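PDB 5THE: piwi domain-containing protein from Vanderwaltozyma polyspora, which probably binds guide RNA as a budding yeast Argonaute and contributes, here through its C-terminal lobe, to selective cleavage of RNA targets. Local coordinates for residues A[67-72]-A[112-116]; A[174-179]-A[206-211]; A[213-217]-A[238-242]; A[284-288]-A[494-499]; A[299-303]-A[318-323]. All coordinates share one frame; numbering follows the deposited sequence.

Contact 1: residues A[67-72]-A[112-116]; sequences HQFIST and QLGVD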
# COMPACT_ATOMS: atom_id res chain seq x y z
N HIS A 67 -6.73 19.74 9.27
CA HIS A 67 -7.39 19.10 8.14
C HIS A 67 -8.28 17.97 8.63
O HIS A 67 -8.14 17.48 9.75
CB HIS A 67 -6.36 18.55 7.14
CG HIS A 67 -5.45 19.59 6.58
ND1 HIS A 67 -5.92 20.71 5.93
CD2 HIS A 67 -4.10 19.68 6.57
CE1 HIS A 67 -4.89 21.45 5.55
NE2 HIS A 67 -3.78 20.84 5.92
N GLN A 68 -9.16 17.52 7.75
CA GLN A 68 -10.00 16.37 8.03
C GLN A 68 -9.92 15.37 6.89
O GLN A 68 -9.69 15.73 5.73
CB GLN A 68 -11.45 16.79 8.28
CG GLN A 68 -11.60 17.59 9.57
CD GLN A 68 -13.03 17.99 9.83
OE1 GLN A 68 -13.85 18.06 8.92
NE2 GLN A 68 -13.34 18.28 11.09
N PHE A 69 -10.09 14.10 7.25
CA PHE A 69 -10.20 13.04 6.27
C PHE A 69 -11.39 13.29 5.36
O PHE A 69 -12.45 13.74 5.81
CB PHE A 69 -10.37 11.69 6.96
CG PHE A 69 -9.20 11.30 7.82
CD1 PHE A 69 -7.92 11.74 7.52
CD2 PHE A 69 -9.39 10.50 8.93
CE1 PHE A 69 -6.83 11.38 8.31
CE2 PHE A 69 -8.30 10.12 9.73
CZ PHE A 69 -7.02 10.57 9.41
N ILE A 70 -11.23 12.93 4.09
CA ILE A 70 -12.27 13.17 3.09
C ILE A 70 -13.55 12.42 3.44
O ILE A 70 -14.66 12.95 3.30
CB ILE A 70 -11.76 12.77 1.69
CG1 ILE A 70 -10.71 13.75 1.19
CG2 ILE A 70 -12.92 12.63 0.69
CD1 ILE A 70 -9.86 13.21 0.04
N SER A 71 -13.43 11.17 3.87
CA SER A 71 -14.60 10.32 4.07
C SER A 71 -14.38 9.46 5.30
O SER A 71 -13.42 8.68 5.35
CB SER A 71 -14.87 9.43 2.85
OG SER A 71 -15.93 8.52 3.10
N THR A 72 -15.27 9.58 6.27
CA THR A 72 -15.22 8.86 7.53
C THR A 72 -16.56 8.18 7.76
O THR A 72 -17.53 8.44 7.03
CB THR A 72 -14.91 9.84 8.67
OG1 THR A 72 -15.85 10.91 8.65
CG2 THR A 72 -13.50 10.39 8.51
N GLN A 112 -11.29 15.06 15.88
CA GLN A 112 -10.90 16.27 15.14
C GLN A 112 -10.66 15.98 13.66
O GLN A 112 -10.73 16.90 12.83
CB GLN A 112 -9.64 16.87 15.75
CG GLN A 112 -9.73 17.22 17.24
CD GLN A 112 -10.63 18.41 17.52
OE1 GLN A 112 -11.85 18.36 17.30
NE2 GLN A 112 -10.04 19.50 18.01
N LEU A 113 -10.33 14.74 13.32
CA LEU A 113 -10.11 14.37 11.93
C LEU A 113 -11.37 13.86 11.25
O LEU A 113 -11.36 13.63 10.04
CB LEU A 113 -9.00 13.31 11.84
CG LEU A 113 -7.69 13.78 12.49
CD1 LEU A 113 -6.74 12.62 12.75
CD2 LEU A 113 -7.02 14.82 11.60
N GLY A 114 -12.45 13.67 12.01
CA GLY A 114 -13.72 13.22 11.48
C GLY A 114 -14.11 11.81 11.86
O GLY A 114 -15.17 11.34 11.41
N VAL A 115 -13.31 11.11 12.66
CA VAL A 115 -13.60 9.74 13.05
C VAL A 115 -14.16 9.77 14.46
O VAL A 115 -13.49 10.20 15.40
CB VAL A 115 -12.34 8.86 12.98
CG1 VAL A 115 -12.71 7.42 13.28
CG2 VAL A 115 -11.68 9.01 11.62
N ASP A 116 -15.38 9.28 14.60
CA ASP A 116 -16.12 9.33 15.86
C ASP A 116 -16.17 7.91 16.42
O ASP A 116 -16.87 7.04 15.88
CB ASP A 116 -17.51 9.91 15.63
CG ASP A 116 -18.33 10.04 16.90
OD1 ASP A 116 -17.73 10.10 18.00
OD2 ASP A 116 -19.58 10.08 16.79
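L113 lies against F69 as an aliphatic chain over an aromatic face: its CB stands 4.1 Å from the centroid of the F69 ring, 19° from the ring normal, a CH-pi contact displaced toward the rim. Its two branches then part. CD1 of L113 reaches F69 CZ at 3.9 Å, whereas CD2 goes to the backbone and ends 3.4 Å from H67 O. A different residue meets the ring edge, where V115 CG2 lies near the ring plane at 3.8 Å from F69 CD2. With chi1 at -62°, F69 CG stands beside the backbone N and the ring is presented to L113. The F69 N-H bonds to L113 O at 3.1 Å, in the carbonyl plane. L113 thus holds F69 by side chain and carbonyl together.

The pairing forms where helix 95-111, which leads from strand 77-85 to the parallel strand 117-118 of the Rossmann-like sheet expected of an Argonaute MID domain, ends in a Schellman motif. G114 supplies the positive phi; a side chain there would press on the preceding carbonyl O and crowd T72 CG2.

T72 exploits that turn. Its OG1 bonds to G114 O at 2.9 Å, standing 44° out of the carbonyl plane, while its methyl CG2 rests 3.9 Å from V115 CG2. Earlier in the loop, just before F69, Q68 reaches out with an extended chain and adds a weak bond from NE2 to Q112 O. V235 and M236 of helix 228-241 also touch F69.

Contact 2: residues A[174-179]-A[206-211]; sequences LLNLLE and ITDLKF
L178 and F211 make the dense centre of this helix pair. The CB of L178 sits almost squarely over the middle of the F211 ring, 3.6 Å from its centroid and 11° off the normal, a CH-pi contact. With chi1 at -65° setting L178 CG beside its backbone N, CD1 goes on to I206 CG2, and at 3.5 Å the two methyls are nearer than carbons usually pack. L175 comes in from the preceding turn: its CD2 meets the ring at F211 CE1, 3.5 Å away, and touches I206 CG2 at 3.8 Å.

The short helical segments keep their axes 11.5 Å apart and cross at -57°, a spacing bridged by these long side chains. Both helices pack on strand 185-191 of the parallel MID-like sheet, and helix 197-210 is the connection of a beta-alpha-beta crossover from that strand to strand 215-219. It finishes in a pi-type turn, F211 N bonding to I206 O at 3.0 Å, and this turn brings the ring round to face helix 169-179.

Packing is looser on the inner side, where L174 CD2 comes no nearer to I206 CG2 than 4.3 Å and T207 OG1 spends its polarity on Y189 OH and L203 O. On the solvent side E179 CG still meets the ring edge, 3.5 Å from F211 CE2, but the side chain is poorly ordered and this contact less sure; K210 turns its amine away.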
# COMPACT_ATOMS: atom_id res chain seq x y z
N LEU A 174 -9.85 -15.33 23.39
CA LEU A 174 -10.08 -14.38 22.31
C LEU A 174 -11.07 -14.94 21.30
O LEU A 174 -11.97 -14.22 20.84
CB LEU A 174 -8.75 -14.03 21.62
CG LEU A 174 -8.87 -13.04 20.45
CD1 LEU A 174 -9.31 -11.67 20.95
CD2 LEU A 174 -7.58 -12.95 19.64
N LEU A 175 -10.93 -16.22 20.95
CA LEU A 175 -11.90 -16.88 20.08
C LEU A 175 -13.31 -16.73 20.60
O LEU A 175 -14.24 -16.45 19.84
CB LEU A 175 -11.55 -18.35 19.93
CG LEU A 175 -10.33 -18.66 19.07
CD1 LEU A 175 -10.08 -20.15 19.03
CD2 LEU A 175 -10.51 -18.09 17.68
N ASN A 176 -13.48 -16.91 21.91
CA ASN A 176 -14.80 -16.72 22.50
C ASN A 176 -15.23 -15.26 22.40
O ASN A 176 -16.40 -14.96 22.12
CB ASN A 176 -14.79 -17.17 23.96
CG ASN A 176 -16.16 -17.08 24.59
OD1 ASN A 176 -17.04 -17.89 24.28
ND2 ASN A 176 -16.35 -16.10 25.46
N LEU A 177 -14.29 -14.34 22.62
CA LEU A 177 -14.59 -12.92 22.51
C LEU A 177 -15.03 -12.55 21.10
O LEU A 177 -15.99 -11.79 20.92
CB LEU A 177 -13.36 -12.12 22.93
CG LEU A 177 -13.47 -10.62 23.17
CD1 LEU A 177 -12.30 -10.15 24.03
CD2 LEU A 177 -13.52 -9.83 21.85
N LEU A 178 -14.35 -13.08 20.08
CA LEU A 178 -14.65 -12.68 18.71
C LEU A 178 -16.02 -13.20 18.26
O LEU A 178 -16.76 -12.48 17.58
CB LEU A 178 -13.55 -13.17 17.77
CG LEU A 178 -12.21 -12.50 18.05
CD1 LEU A 178 -11.15 -12.98 17.08
CD2 LEU A 178 -12.36 -10.99 17.98
N GLU A 179 -16.38 -14.43 18.62
CA GLU A 179 -17.70 -14.93 18.25
C GLU A 179 -18.82 -14.13 18.92
O GLU A 179 -19.94 -14.08 18.41
CB GLU A 179 -17.85 -16.41 18.62
CG GLU A 179 -16.75 -17.32 18.10
CD GLU A 179 -16.38 -18.40 19.05
OE1 GLU A 179 -16.87 -18.34 20.19
OE2 GLU A 179 -15.59 -19.28 18.67
N ILE A 206 -6.07 -15.03 13.36
CA ILE A 206 -7.38 -15.23 13.95
C ILE A 206 -8.34 -14.14 13.51
O ILE A 206 -9.46 -14.41 13.07
CB ILE A 206 -7.26 -15.27 15.48
CG1 ILE A 206 -6.51 -16.53 15.92
CG2 ILE A 206 -8.62 -15.19 16.12
CD1 ILE A 206 -5.98 -16.43 17.35
N THR A 207 -7.92 -12.88 13.63
CA THR A 207 -8.88 -11.79 13.53
C THR A 207 -9.16 -11.41 12.07
O THR A 207 -10.32 -11.19 11.71
CB THR A 207 -8.38 -10.60 14.33
OG1 THR A 207 -7.93 -11.07 15.61
CG2 THR A 207 -9.50 -9.60 14.54
N ASP A 208 -8.12 -11.31 11.23
CA ASP A 208 -8.35 -11.08 9.81
C ASP A 208 -8.89 -12.34 9.15
O ASP A 208 -9.98 -12.34 8.55
CB ASP A 208 -7.07 -10.67 9.07
CG ASP A 208 -6.48 -9.34 9.53
OD1 ASP A 208 -7.15 -8.54 10.23
OD2 ASP A 208 -5.30 -9.12 9.16
N LEU A 209 -8.12 -13.42 9.22
CA LEU A 209 -8.37 -14.54 8.33
C LEU A 209 -9.54 -15.40 8.81
O LEU A 209 -10.43 -15.74 8.03
CB LEU A 209 -7.08 -15.36 8.17
CG LEU A 209 -7.13 -16.57 7.25
CD1 LEU A 209 -5.77 -16.77 6.65
CD2 LEU A 209 -7.57 -17.82 8.02
N LYS A 210 -9.57 -15.76 10.10
CA LYS A 210 -10.66 -16.60 10.60
C LYS A 210 -11.97 -15.81 10.70
O LYS A 210 -13.00 -16.24 10.18
CB LYS A 210 -10.28 -17.22 11.94
CG LYS A 210 -9.25 -18.35 11.84
CD LYS A 210 -9.53 -19.21 10.60
CE LYS A 210 -9.37 -20.70 10.87
NZ LYS A 210 -7.97 -21.04 11.25
N PHE A 211 -11.95 -14.65 11.37
CA PHE A 211 -13.20 -13.94 11.66
C PHE A 211 -13.49 -12.77 10.74
O PHE A 211 -14.66 -12.36 10.65
CB PHE A 211 -13.20 -13.43 13.11
CG PHE A 211 -13.40 -14.50 14.12
CD1 PHE A 211 -12.34 -15.30 14.51
CD2 PHE A 211 -14.66 -14.73 14.65
CE1 PHE A 211 -12.52 -16.31 15.43
CE2 PHE A 211 -14.86 -15.74 15.58
CZ PHE A 211 -13.79 -16.53 15.97

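Contact 3: residues A[213-217]-A[238-242]; sequences ALNSC and MNLKL. With nucleotides of chain B.
K241 NZ bonds to N215 O at 2.7 Å, joining the end of helix 228-241 to strand 215-219 beside the 5' phosphate of U1 of chain B, in what corresponds to the guide 5'-end pocket of the Argonaute MID domain. Phosphate oxygen OP1 of U1 takes the backbone N-H of C217 at 2.7 Å, with an N-H...O angle of 156°. The lysine stands farther back, its NZ 3.9 Å from OP1, and reaches the nucleotide through a water that accepts from NZ and donates to OP2. An extended chain beyond CG carries the amine this far, passing L214, which runs the other way. A methionine in its place would probably leave N215 O and the bridging water without their donor and deprive the phosphate of a nearby positive charge.

One shell out, S216 turns OG toward M238 CG, 3.6 Å away; this hydroxyl bonds to Y186 OH and only weakly to the same water. L214 CD1 rests 3.5 Å from L242 CD2, just past the helix. The N215 amide points to the other side of the strand, where OD1 bonds to K204 NZ and ND2 donates to D208 OD1 and, 3.0 Å away and nearly in the amide plane, to A213 O.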
# COMPACT_ATOMS: atom_id res chain seq x y z
N ALA A 213 -12.73 -9.70 11.27
CA ALA A 213 -13.11 -8.58 12.12
C ALA A 213 -12.08 -7.47 11.97
O ALA A 213 -10.87 -7.73 11.95
CB ALA A 213 -13.22 -9.02 13.59
N LEU A 214 -12.56 -6.24 11.80
CA LEU A 214 -11.67 -5.09 11.69
C LEU A 214 -10.86 -4.93 12.98
O LEU A 214 -11.42 -4.97 14.08
CB LEU A 214 -12.48 -3.82 11.41
CG LEU A 214 -13.22 -3.75 10.08
CD1 LEU A 214 -13.77 -2.34 9.91
CD2 LEU A 214 -12.31 -4.12 8.89
N ASN A 215 -9.56 -4.71 12.84
CA ASN A 215 -8.72 -4.58 14.02
C ASN A 215 -7.43 -3.87 13.65
O ASN A 215 -6.95 -3.99 12.52
CB ASN A 215 -8.40 -5.96 14.64
CG ASN A 215 -7.46 -6.78 13.77
OD1 ASN A 215 -6.26 -6.90 14.06
ND2 ASN A 215 -7.99 -7.34 12.68
N SER A 216 -6.87 -3.17 14.63
CA SER A 216 -5.52 -2.64 14.55
C SER A 216 -4.77 -3.02 15.82
O SER A 216 -5.37 -3.16 16.89
CB SER A 216 -5.50 -1.11 14.37
OG SER A 216 -6.24 -0.70 13.23
N CYS A 217 -3.47 -3.17 15.69
CA CYS A 217 -2.60 -3.36 16.83
C CYS A 217 -1.85 -2.09 17.16
O CYS A 217 -1.53 -1.27 16.30
CB CYS A 217 -1.58 -4.47 16.58
SG CYS A 217 -2.37 -6.04 16.37
N MET A 238 -7.17 2.87 10.57
CA MET A 238 -8.52 2.47 10.94
C MET A 238 -9.53 2.99 9.93
O MET A 238 -10.40 2.24 9.46
CB MET A 238 -8.86 3.00 12.33
CG MET A 238 -7.95 2.45 13.43
SD MET A 238 -8.41 3.19 15.01
CE MET A 238 -7.53 2.13 16.17
N ASN A 239 -9.41 4.27 9.58
CA ASN A 239 -10.36 4.88 8.67
C ASN A 239 -10.38 4.16 7.33
O ASN A 239 -11.46 3.91 6.77
CB ASN A 239 -10.03 6.36 8.48
CG ASN A 239 -11.15 7.14 7.75
OD1 ASN A 239 -10.88 8.04 6.97
ND2 ASN A 239 -12.38 6.83 8.05
N LEU A 240 -9.20 3.79 6.81
CA LEU A 240 -9.15 3.00 5.57
C LEU A 240 -9.87 1.67 5.74
O LEU A 240 -10.66 1.26 4.88
CB LEU A 240 -7.70 2.79 5.13
CG LEU A 240 -6.97 4.06 4.67
CD1 LEU A 240 -5.49 3.78 4.42
CD2 LEU A 240 -7.64 4.67 3.41
N LYS A 241 -9.58 0.95 6.85
CA LYS A 241 -10.24 -0.32 7.11
C LYS A 241 -11.74 -0.16 7.22
O LYS A 241 -12.50 -1.05 6.82
CB LYS A 241 -9.67 -0.96 8.38
CG LYS A 241 -8.31 -1.59 8.13
CD LYS A 241 -7.57 -1.84 9.41
CE LYS A 241 -6.32 -2.69 9.19
NZ LYS A 241 -5.57 -2.87 10.48
N LEU A 242 -12.19 1.00 7.71
CA LEU A 242 -13.60 1.37 7.73
C LEU A 242 -14.09 1.96 6.40
O LEU A 242 -15.11 2.65 6.40
CB LEU A 242 -13.85 2.35 8.88
CG LEU A 242 -13.69 1.67 10.24
CD1 LEU A 242 -13.35 2.69 11.34
CD2 LEU A 242 -14.98 0.93 10.55
OP3 U B 1 -1.09 -3.86 11.36
P U B 1 -1.54 -3.08 12.53
OP1 U B 1 -2.77 -3.70 13.09
OP2 U B 1 -1.60 -1.66 12.17
O5' U B 1 -0.45 -3.25 13.66
C5' U B 1 0.73 -2.46 13.67
C4' U B 1 1.32 -2.49 15.05
O4' U B 1 1.72 -3.85 15.38
C3' U B 1 2.55 -1.61 15.26
O3' U B 1 2.44 -0.97 16.53
C2' U B 1 3.70 -2.61 15.24
O2' U B 1 4.84 -2.21 15.98
C1' U B 1 3.06 -3.86 15.84
N1 U B 1 3.70 -5.12 15.40
C2 U B 1 4.19 -5.96 16.36
O2 U B 1 4.08 -5.71 17.54
N3 U B 1 4.79 -7.11 15.91
C4 U B 1 4.94 -7.48 14.58
O4 U B 1 5.50 -8.55 14.31
C5 U B 1 4.42 -6.55 13.63
C6 U B 1 3.84 -5.42 14.07
O HOH W 1 -3.95 -1.06 10.86

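Contact 4: residues A[284-288]-A[494-499]; sequences IASLV and YADLLC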
# COMPACT_ATOMS: atom_id res chain seq x y z
N ILE A 284 4.66 -16.34 -2.20
CA ILE A 284 3.34 -15.74 -2.03
C ILE A 284 3.24 -14.54 -2.95
O ILE A 284 4.15 -13.70 -2.96
CB ILE A 284 3.08 -15.33 -0.57
CG1 ILE A 284 3.16 -16.55 0.34
CG2 ILE A 284 1.72 -14.63 -0.43
CD1 ILE A 284 2.98 -16.27 1.81
N ALA A 285 2.16 -14.46 -3.72
CA ALA A 285 1.89 -13.34 -4.61
C ALA A 285 0.63 -12.62 -4.15
O ALA A 285 -0.27 -13.24 -3.58
CB ALA A 285 1.72 -13.79 -6.07
N SER A 286 0.58 -11.32 -4.40
CA SER A 286 -0.59 -10.51 -4.08
C SER A 286 -0.92 -9.62 -5.27
O SER A 286 -0.07 -9.33 -6.11
CB SER A 286 -0.36 -9.66 -2.82
OG SER A 286 0.61 -8.67 -3.08
N LEU A 287 -2.18 -9.22 -5.35
CA LEU A 287 -2.65 -8.33 -6.40
C LEU A 287 -3.70 -7.43 -5.78
O LEU A 287 -4.73 -7.92 -5.33
CB LEU A 287 -3.24 -9.10 -7.59
CG LEU A 287 -3.77 -8.20 -8.71
CD1 LEU A 287 -2.61 -7.48 -9.40
CD2 LEU A 287 -4.66 -8.96 -9.73
N VAL A 288 -3.42 -6.12 -5.73
CA VAL A 288 -4.38 -5.14 -5.23
C VAL A 288 -4.88 -4.34 -6.41
O VAL A 288 -4.22 -4.25 -7.45
CB VAL A 288 -3.79 -4.21 -4.15
CG1 VAL A 288 -3.28 -5.01 -2.94
CG2 VAL A 288 -2.67 -3.36 -4.74
N TYR A 494 1.08 -0.96 -1.37
CA TYR A 494 -0.05 -1.77 -0.91
C TYR A 494 0.15 -3.25 -1.21
O TYR A 494 -0.16 -4.11 -0.37
CB TYR A 494 -1.34 -1.31 -1.58
CG TYR A 494 -1.81 0.06 -1.16
CD1 TYR A 494 -1.57 0.53 0.13
CD2 TYR A 494 -2.50 0.87 -2.04
CE1 TYR A 494 -2.02 1.79 0.53
CE2 TYR A 494 -2.96 2.13 -1.66
CZ TYR A 494 -2.70 2.58 -0.38
OH TYR A 494 -3.14 3.82 0.00
N ALA A 495 0.63 -3.57 -2.41
CA ALA A 495 0.84 -4.97 -2.77
C ALA A 495 1.92 -5.60 -1.90
O ALA A 495 1.79 -6.76 -1.48
CB ALA A 495 1.21 -5.11 -4.25
N ASP A 496 3.00 -4.85 -1.63
CA ASP A 496 4.04 -5.35 -0.73
C ASP A 496 3.45 -5.69 0.63
O ASP A 496 3.72 -6.76 1.19
CB ASP A 496 5.17 -4.33 -0.56
CG ASP A 496 5.86 -4.02 -1.85
OD1 ASP A 496 5.76 -4.82 -2.80
OD2 ASP A 496 6.52 -2.97 -1.91
N LEU A 497 2.64 -4.77 1.18
CA LEU A 497 2.06 -4.98 2.50
C LEU A 497 1.10 -6.16 2.52
O LEU A 497 0.99 -6.84 3.54
CB LEU A 497 1.32 -3.71 2.94
CG LEU A 497 2.27 -2.52 3.09
CD1 LEU A 497 1.46 -1.26 3.38
CD2 LEU A 497 3.24 -2.81 4.21
N LEU A 498 0.38 -6.40 1.43
CA LEU A 498 -0.54 -7.53 1.43
C LEU A 498 0.23 -8.84 1.39
O LEU A 498 -0.14 -9.80 2.07
CB LEU A 498 -1.51 -7.41 0.25
CG LEU A 498 -2.47 -8.59 0.05
CD1 LEU A 498 -3.20 -8.90 1.35
CD2 LEU A 498 -3.48 -8.28 -1.10
N CYS A 499 1.31 -8.90 0.60
CA CYS A 499 2.20 -10.06 0.64
C CYS A 499 2.73 -10.30 2.04
O CYS A 499 2.84 -11.46 2.48
CB CYS A 499 3.37 -9.85 -0.30
SG CYS A 499 3.16 -10.56 -1.89
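Strand 284-288 runs over helix 494-499 with the short axes 7.4 Å apart and their directions 138° from each other; as in any strand the side chains alternate, and I284, S286 and V288 point to the helix. This is a strand of the RNase H-like PIWI fold packed on its long helix 490-515.

S286 and V288 carry most of the strand's share. The CB of S286 fits against L498 CG at 3.7 Å. V288 divides its two methyls between neighbouring side chains: CG1 slides alongside L498 CD2, 3.8 Å away, and CG2 meets Y494 CB at 4.0 Å. The Y494 ring leads off from the strand, and its OH bonds to G480 N. C499 SG approaches the strand backbone, 3.5 Å from I284 O.

With chi1 at 68°, S286 OG is swung between its backbone N and carbonyl carbon and donates to A495 O at 2.8 Å. That oxygen already accepts C499 N within the helix at 3.0 Å; the two donors come from opposite faces of its plane. A buried hydroxyl is thereby satisfied by a helix carbonyl without costing the helix its own bond, pinning strand to helix in an otherwise largely apolar interface.

Contact 5: residues A[299-303]-A[318-323]; sequences PGDYM and SLMLNR
Strand 300-303 passes the start of helix 320-329, with D301 CA 6.3 Å from L319 CA and G300 CA 7.3 Å from R323 CA; residues 318-319 form a short 3-10 turn leading into that helix. The strand belongs to the RNase H-like PIWI sheet, paired with strand 282-289, and the helix covers one of its faces.

One carboxylate oxygen is the focus. R323 NH1 forms a salt bridge with D301 OD2 at 2.9 Å, almost straight at 176° and in the guanidinium plane, while N322 ND2 bonds to the same oxygen at 2.8 Å, on its syn side but tilted 26° out of the carboxylate plane. The two donors arrive from opposite faces of the carboxylate. Bends at chi2 and chi3 fold the arginine back, so that G300 CA lies over one face of its guanidinium, 3.5 Å from NH2. An asparagine at D301 would probably leave R323 and K543 without their opposite charge.

Apolar contacts flank this core: L319 CD2 touches D301 CB and M303 SD, each at 4.0 Å, and M303 CE nears L319 CD1.

A water that accepts from R323 NE lies 3.2 Å from P299 O, beside the start of the strand. With K543 paired to the other oxygen, D301 OD1, the carboxylate is met by positive charge at both ends, which would be expected to favour its ionised form in this buried place.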
# COMPACT_ATOMS: atom_id res chain seq x y z
N PRO A 299 -8.36 -2.77 -2.26
CA PRO A 299 -8.51 -4.16 -1.80
C PRO A 299 -7.77 -5.07 -2.75
O PRO A 299 -7.48 -4.72 -3.89
CB PRO A 299 -10.02 -4.41 -1.82
CG PRO A 299 -10.59 -3.38 -2.76
CD PRO A 299 -9.62 -2.19 -2.77
N GLY A 300 -7.44 -6.26 -2.25
CA GLY A 300 -6.61 -7.17 -3.02
C GLY A 300 -6.84 -8.61 -2.63
O GLY A 300 -7.59 -8.93 -1.71
N ASP A 301 -6.19 -9.49 -3.39
CA ASP A 301 -6.17 -10.90 -3.10
C ASP A 301 -4.73 -11.38 -3.07
O ASP A 301 -3.85 -10.75 -3.65
CB ASP A 301 -6.98 -11.69 -4.13
CG ASP A 301 -8.47 -11.54 -3.92
OD1 ASP A 301 -8.94 -11.86 -2.81
OD2 ASP A 301 -9.15 -11.10 -4.86
N TYR A 302 -4.50 -12.49 -2.38
CA TYR A 302 -3.20 -13.15 -2.40
C TYR A 302 -3.40 -14.62 -2.76
O TYR A 302 -4.50 -15.16 -2.66
CB TYR A 302 -2.48 -13.04 -1.04
CG TYR A 302 -3.32 -13.59 0.08
CD1 TYR A 302 -3.44 -14.97 0.28
CD2 TYR A 302 -4.02 -12.74 0.91
CE1 TYR A 302 -4.24 -15.48 1.29
CE2 TYR A 302 -4.82 -13.24 1.92
CZ TYR A 302 -4.93 -14.59 2.10
OH TYR A 302 -5.74 -15.06 3.12
N MET A 303 -2.31 -15.27 -3.17
CA MET A 303 -2.35 -16.71 -3.38
C MET A 303 -0.95 -17.27 -3.17
O MET A 303 0.05 -16.56 -3.27
CB MET A 303 -2.86 -17.07 -4.79
CG MET A 303 -1.97 -16.53 -5.88
SD MET A 303 -2.67 -16.91 -7.49
CE MET A 303 -1.49 -16.16 -8.55
N SER A 318 -5.94 -15.04 -12.48
CA SER A 318 -7.02 -15.58 -11.66
C SER A 318 -7.46 -14.59 -10.59
O SER A 318 -8.66 -14.51 -10.27
CB SER A 318 -6.59 -16.91 -11.04
OG SER A 318 -5.66 -16.69 -9.99
N LEU A 319 -6.52 -13.80 -10.06
CA LEU A 319 -6.81 -12.75 -9.08
C LEU A 319 -7.52 -11.54 -9.69
O LEU A 319 -7.90 -10.63 -8.95
CB LEU A 319 -5.51 -12.29 -8.42
CG LEU A 319 -4.66 -13.41 -7.80
CD1 LEU A 319 -3.45 -12.84 -7.09
CD2 LEU A 319 -5.51 -14.21 -6.83
N MET A 320 -7.72 -11.51 -11.01
CA MET A 320 -8.36 -10.36 -11.62
C MET A 320 -9.86 -10.32 -11.36
O MET A 320 -10.44 -9.24 -11.40
CB MET A 320 -8.09 -10.33 -13.12
CG MET A 320 -6.69 -9.88 -13.48
SD MET A 320 -6.39 -8.13 -13.11
CE MET A 320 -7.70 -7.29 -14.02
N LEU A 321 -10.48 -11.47 -11.08
CA LEU A 321 -11.94 -11.54 -11.03
C LEU A 321 -12.50 -10.56 -10.01
O LEU A 321 -13.43 -9.79 -10.30
CB LEU A 321 -12.40 -12.96 -10.72
CG LEU A 321 -13.91 -13.19 -10.50
CD1 LEU A 321 -14.76 -12.66 -11.66
CD2 LEU A 321 -14.22 -14.65 -10.25
N ASN A 322 -11.94 -10.56 -8.80
CA ASN A 322 -12.41 -9.63 -7.77
C ASN A 322 -12.05 -8.19 -8.09
O ASN A 322 -12.80 -7.28 -7.74
CB ASN A 322 -11.83 -10.02 -6.41
CG ASN A 322 -12.48 -11.25 -5.86
OD1 ASN A 322 -13.58 -11.60 -6.26
ND2 ASN A 322 -11.79 -11.94 -4.95
N ARG A 323 -10.89 -7.94 -8.72
CA ARG A 323 -10.60 -6.58 -9.15
C ARG A 323 -11.71 -6.05 -10.04
O ARG A 323 -12.16 -4.91 -9.89
CB ARG A 323 -9.26 -6.50 -9.88
CG ARG A 323 -8.15 -7.38 -9.29
CD ARG A 323 -7.48 -6.73 -8.09
NE ARG A 323 -8.35 -6.62 -6.92
CZ ARG A 323 -8.70 -7.65 -6.16
NH1 ARG A 323 -8.29 -8.87 -6.49
NH2 ARG A 323 -9.47 -7.48 -5.10
O HOH W 2 -9.81 -4.37 -6.02
O HOH W 3 -10.55 -9.19 -3.17
O HOH W 4 -10.06 -12.44 -7.87

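How the contacts relate
Along the chain, contacts 1, 2 and 3 follow in series, and contact 5 falls within the sequence span that contact 4 bridges. The first three gather round the parallel MID-like sheet. Contacts 2 and 3, with centres about 14 Å apart, share the passage from helix 197-210 to strand 215-219, joined by D208 and N215; contact 1 abuts contact 3 through helix 228-241. Contacts 4 and 5, centres about 10 Å apart, use the neighbouring antiparallel strands 282-289 and 300-305 of the PIWI fold. L209 against Y302 brings contact 2 to contact 5. The guide 5' end, bound at contact 3 and about 5 Å from contact 4 at the nearest atoms, probably lies where the MID-like and PIWI parts meet.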